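Local coordinates for protein neural cell adhesion molecule 1 (Homo sapiens, PDB 2HAZ) that probably mediates adhesion between neural cells, and carries in this fibronectin type III repeat a helix critical for polysialylation of its N-glycans, at residues Pro10-Val15 with Ala22-Asp27. Sequence-based numbering, arbitrary orientation.
Sequences PSIDQV and AQVQFD. With NA (sodium ion), chain B.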
ATOM      1  N   PRO A  10      -6.024  -0.710   5.631  1.00 18.59           N
ATOM      2  CA  PRO A  10      -5.557  -2.032   5.221  1.00 18.41           C
ATOM      3  C   PRO A  10      -4.465  -2.476   6.192  1.00 18.24           C
ATOM      4  O   PRO A  10      -3.958  -1.650   6.956  1.00 17.30           O
ATOM      5  CB  PRO A  10      -4.986  -1.793   3.816  1.00 18.13           C
ATOM      6  CG  PRO A  10      -5.489  -0.456   3.401  1.00 18.56           C
ATOM      7  CD  PRO A  10      -5.637   0.323   4.651  1.00 18.00           C
ATOM      8  N   SER A  11      -4.135  -3.765   6.182  1.00 17.86           N
ATOM      9  CA  SER A  11      -3.021  -4.288   6.979  1.00 19.35           C
ATOM     10  C   SER A  11      -1.980  -4.840   6.033  1.00 18.74           C
ATOM     11  O   SER A  11      -2.330  -5.591   5.140  1.00 19.07           O
ATOM     12  CB  SER A  11      -3.489  -5.438   7.889  1.00 19.40           C
ATOM     13  OG  SER A  11      -4.108  -4.963   9.061  1.00 22.57           O
ATOM     14  N   ILE A  12      -0.711  -4.487   6.244  1.00 18.92           N
ATOM     15  CA  ILE A  12       0.400  -5.106   5.506  1.00 18.37           C
ATOM     16  C   ILE A  12       0.913  -6.347   6.255  1.00 18.87           C
ATOM     17  O   ILE A  12       1.349  -6.268   7.405  1.00 19.01           O
ATOM     18  CB  ILE A  12       1.557  -4.104   5.201  1.00 18.27           C
ATOM     19  CG1 ILE A  12       1.075  -2.944   4.304  1.00 18.12           C
ATOM     20  CG2 ILE A  12       2.735  -4.822   4.537  1.00 17.26           C
ATOM     21  CD1 ILE A  12       2.091  -1.792   4.115  1.00 17.55           C
ATOM     22  N   ASP A  13       0.834  -7.498   5.600  1.00 19.33           N
ATOM     23  CA  ASP A  13       1.301  -8.750   6.176  1.00 20.16           C
ATOM     24  C   ASP A  13       2.821  -8.886   6.069  1.00 19.98           C
ATOM     25  O   ASP A  13       3.518  -9.009   7.090  1.00 19.94           O
ATOM     26  CB  ASP A  13       0.583  -9.939   5.534  1.00 20.02           C
ATOM     27  CG  ASP A  13      -0.840 -10.126   6.073  1.00 22.51           C
ATOM     28  OD1 ASP A  13      -1.331  -9.256   6.830  1.00 23.23           O
ATOM     29  OD2 ASP A  13      -1.474 -11.154   5.755  1.00 23.10           O
ATOM     30  N   GLN A  14       3.324  -8.850   4.837  1.00 19.76           N
ATOM     31  CA  GLN A  14       4.759  -8.852   4.565  1.00 19.78           C
ATOM     32  C   GLN A  14       5.049  -8.211   3.215  1.00 19.25           C
ATOM     33  O   GLN A  14       4.143  -8.027   2.394  1.00 18.29           O
ATOM     34  CB  GLN A  14       5.337 -10.274   4.599  1.00 20.67           C
ATOM     35  CG  GLN A  14       4.808 -11.195   3.508  1.00 23.89           C
ATOM     36  CD  GLN A  14       5.426 -12.570   3.574  1.00 27.39           C
ATOM     37  OE1 GLN A  14       5.215 -13.308   4.537  1.00 30.54           O
ATOM     38  NE2 GLN A  14       6.189 -12.929   2.548  1.00 29.71           N
ATOM     39  N   VAL A  15       6.318  -7.869   3.009  1.00 17.41           N
ATOM     40  CA  VAL A  15       6.785  -7.354   1.737  1.00 16.72           C
ATOM     41  C   VAL A  15       7.906  -8.254   1.217  1.00 17.33           C
ATOM     42  O   VAL A  15       8.877  -8.530   1.937  1.00 17.59           O
ATOM     43  CB  VAL A  15       7.313  -5.924   1.888  1.00 16.11           C
ATOM     44  CG1 VAL A  15       7.752  -5.382   0.531  1.00 15.07           C
ATOM     45  CG2 VAL A  15       6.258  -5.027   2.565  1.00 14.24           C
ATOM     46  N   ALA A  22       9.023  -4.699  -5.392  1.00 16.05           N
ATOM     47  CA  ALA A  22       8.618  -5.414  -4.186  1.00 15.71           C
ATOM     48  C   ALA A  22       7.133  -5.749  -4.244  1.00 15.85           C
ATOM     49  O   ALA A  22       6.321  -4.950  -4.758  1.00 15.36           O
ATOM     50  CB  ALA A  22       8.923  -4.601  -2.941  1.00 14.84           C
ATOM     51  N   GLN A  23       6.796  -6.933  -3.742  1.00 16.36           N
ATOM     52  CA  GLN A  23       5.403  -7.371  -3.623  1.00 15.99           C
ATOM     53  C   GLN A  23       4.885  -7.118  -2.206  1.00 15.75           C
ATOM     54  O   GLN A  23       5.394  -7.685  -1.227  1.00 14.95           O
ATOM     55  CB  GLN A  23       5.249  -8.854  -3.998  1.00 16.81           C
ATOM     56  CG  GLN A  23       6.083  -9.336  -5.196  1.00 18.42           C
ATOM     57  CD  GLN A  23       5.514  -8.899  -6.512  1.00 23.05           C
ATOM     58  OE1 GLN A  23       4.579  -9.513  -7.037  1.00 26.74           O
ATOM     59  NE2 GLN A  23       6.082  -7.846  -7.077  1.00 24.07           N
ATOM     60  N   VAL A  24       3.873  -6.263  -2.093  1.00 15.47           N
ATOM     61  CA  VAL A  24       3.349  -5.879  -0.784  1.00 15.66           C
ATOM     62  C   VAL A  24       2.122  -6.751  -0.521  1.00 15.85           C
ATOM     63  O   VAL A  24       1.105  -6.623  -1.204  1.00 15.22           O
ATOM     64  CB  VAL A  24       3.027  -4.347  -0.697  1.00 15.20           C
ATOM     65  CG1 VAL A  24       2.463  -3.974   0.662  1.00 14.74           C
ATOM     66  CG2 VAL A  24       4.280  -3.479  -0.998  1.00 15.56           C
ATOM     67  N   GLN A  25       2.230  -7.660   0.450  1.00 16.38           N
ATOM     68  CA  GLN A  25       1.093  -8.492   0.841  1.00 17.41           C
ATOM     69  C   GLN A  25       0.262  -7.796   1.886  1.00 17.00           C
ATOM     70  O   GLN A  25       0.781  -7.403   2.939  1.00 17.47           O
ATOM     71  CB  GLN A  25       1.564  -9.803   1.447  1.00 17.66           C
ATOM     72  CG  GLN A  25       2.000 -10.827   0.454  1.00 21.39           C
ATOM     73  CD  GLN A  25       2.185 -12.167   1.118  1.00 26.83           C
ATOM     74  OE1 GLN A  25       1.407 -12.556   2.012  1.00 29.13           O
ATOM     75  NE2 GLN A  25       3.213 -12.897   0.686  1.00 28.70           N
ATOM     76  N   PHE A  26      -1.041  -7.707   1.635  1.00 17.56           N
ATOM     77  CA  PHE A  26      -1.919  -6.912   2.484  1.00 18.07           C
ATOM     78  C   PHE A  26      -3.306  -7.546   2.681  1.00 18.46           C
ATOM     79  O   PHE A  26      -3.739  -8.377   1.866  1.00 17.57           O
ATOM     80  CB  PHE A  26      -2.074  -5.496   1.904  1.00 18.11           C
ATOM     81  CG  PHE A  26      -3.050  -5.410   0.750  1.00 17.99           C
ATOM     82  CD1 PHE A  26      -4.372  -4.995   0.955  1.00 18.89           C
ATOM     83  CD2 PHE A  26      -2.658  -5.752  -0.531  1.00 17.17           C
ATOM     84  CE1 PHE A  26      -5.265  -4.924  -0.110  1.00 19.54           C
ATOM     85  CE2 PHE A  26      -3.544  -5.669  -1.591  1.00 18.51           C
ATOM     86  CZ  PHE A  26      -4.850  -5.267  -1.377  1.00 19.00           C
ATOM     87  N   ASP A  27      -3.978  -7.115   3.756  1.00 19.45           N
ATOM     88  CA  ASP A  27      -5.385  -7.448   4.045  1.00 20.80           C
ATOM     89  C   ASP A  27      -6.268  -6.271   3.714  1.00 21.33           C
ATOM     90  O   ASP A  27      -5.917  -5.133   4.022  1.00 21.38           O
ATOM     91  CB  ASP A  27      -5.610  -7.667   5.538  1.00 21.08           C
ATOM     92  CG  ASP A  27      -4.795  -8.761   6.092  1.00 22.74           C
ATOM     93  OD1 ASP A  27      -4.604  -9.775   5.385  1.00 24.65           O
ATOM     94  OD2 ASP A  27      -4.342  -8.615   7.252  1.00 25.61           O
TER
HETATM   95 NA    NA B 101      -3.425 -10.811   7.097  1.00 20.09          NA
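D13 and D27, on neighbouring strands, jointly bind a sodium ion, each carboxylate giving both of its oxygens. The shortest of the four bonds is D27 OD1 to the ion, 2.3 Å, and the longest D13 OD1 to the ion, 2.6 Å. The carboxylate planes stand 79° apart, and the cation probably offsets the repulsion between D13 OD1 and D27 OD2, 3.1 Å apart. Aspartate suits both places: its negative charge attracts the cation, and its short chain lets each carboxylate offer both oxygens to an ion bridging adjacent strands.

S11 and D27 form a hydrogen-bonded antiparallel pair, with D27 N to S11 O short at 2.6 Å. Beyond it the pattern shifts: Q25 O receives D13 N at 2.7 Å and, weakly, Q14 N, while Q25 N donates to Q14 O. D13 and Q14 thus share one partner, Q25; the side chain of D13 leaves its strand toward the neighbour, and its carboxylate meets the ion beside D27.

On the face of S11 and D27, Q14 and Q25 lie alongside each other, their amides stacked with planes 18° apart; Q25 NE2 is held by E16. The other face is apolar. I12 CG2 meets V24 CG1 at 4.0 Å, and V15 CG1, anti to its backbone N (chi1 -178°), reaches A22 CB at 3.7 Å. Branched I12, V15 and V24 suit extended strands, and I12 and V15 also touch V81 of the opposing sheet, while the F26 ring packs edge-to-face with Y40.

A classic beta bulge, D13 and Q14 facing Q25, lies in the first hairpin of a fibronectin type III beta sandwich, with the sodium site beside it.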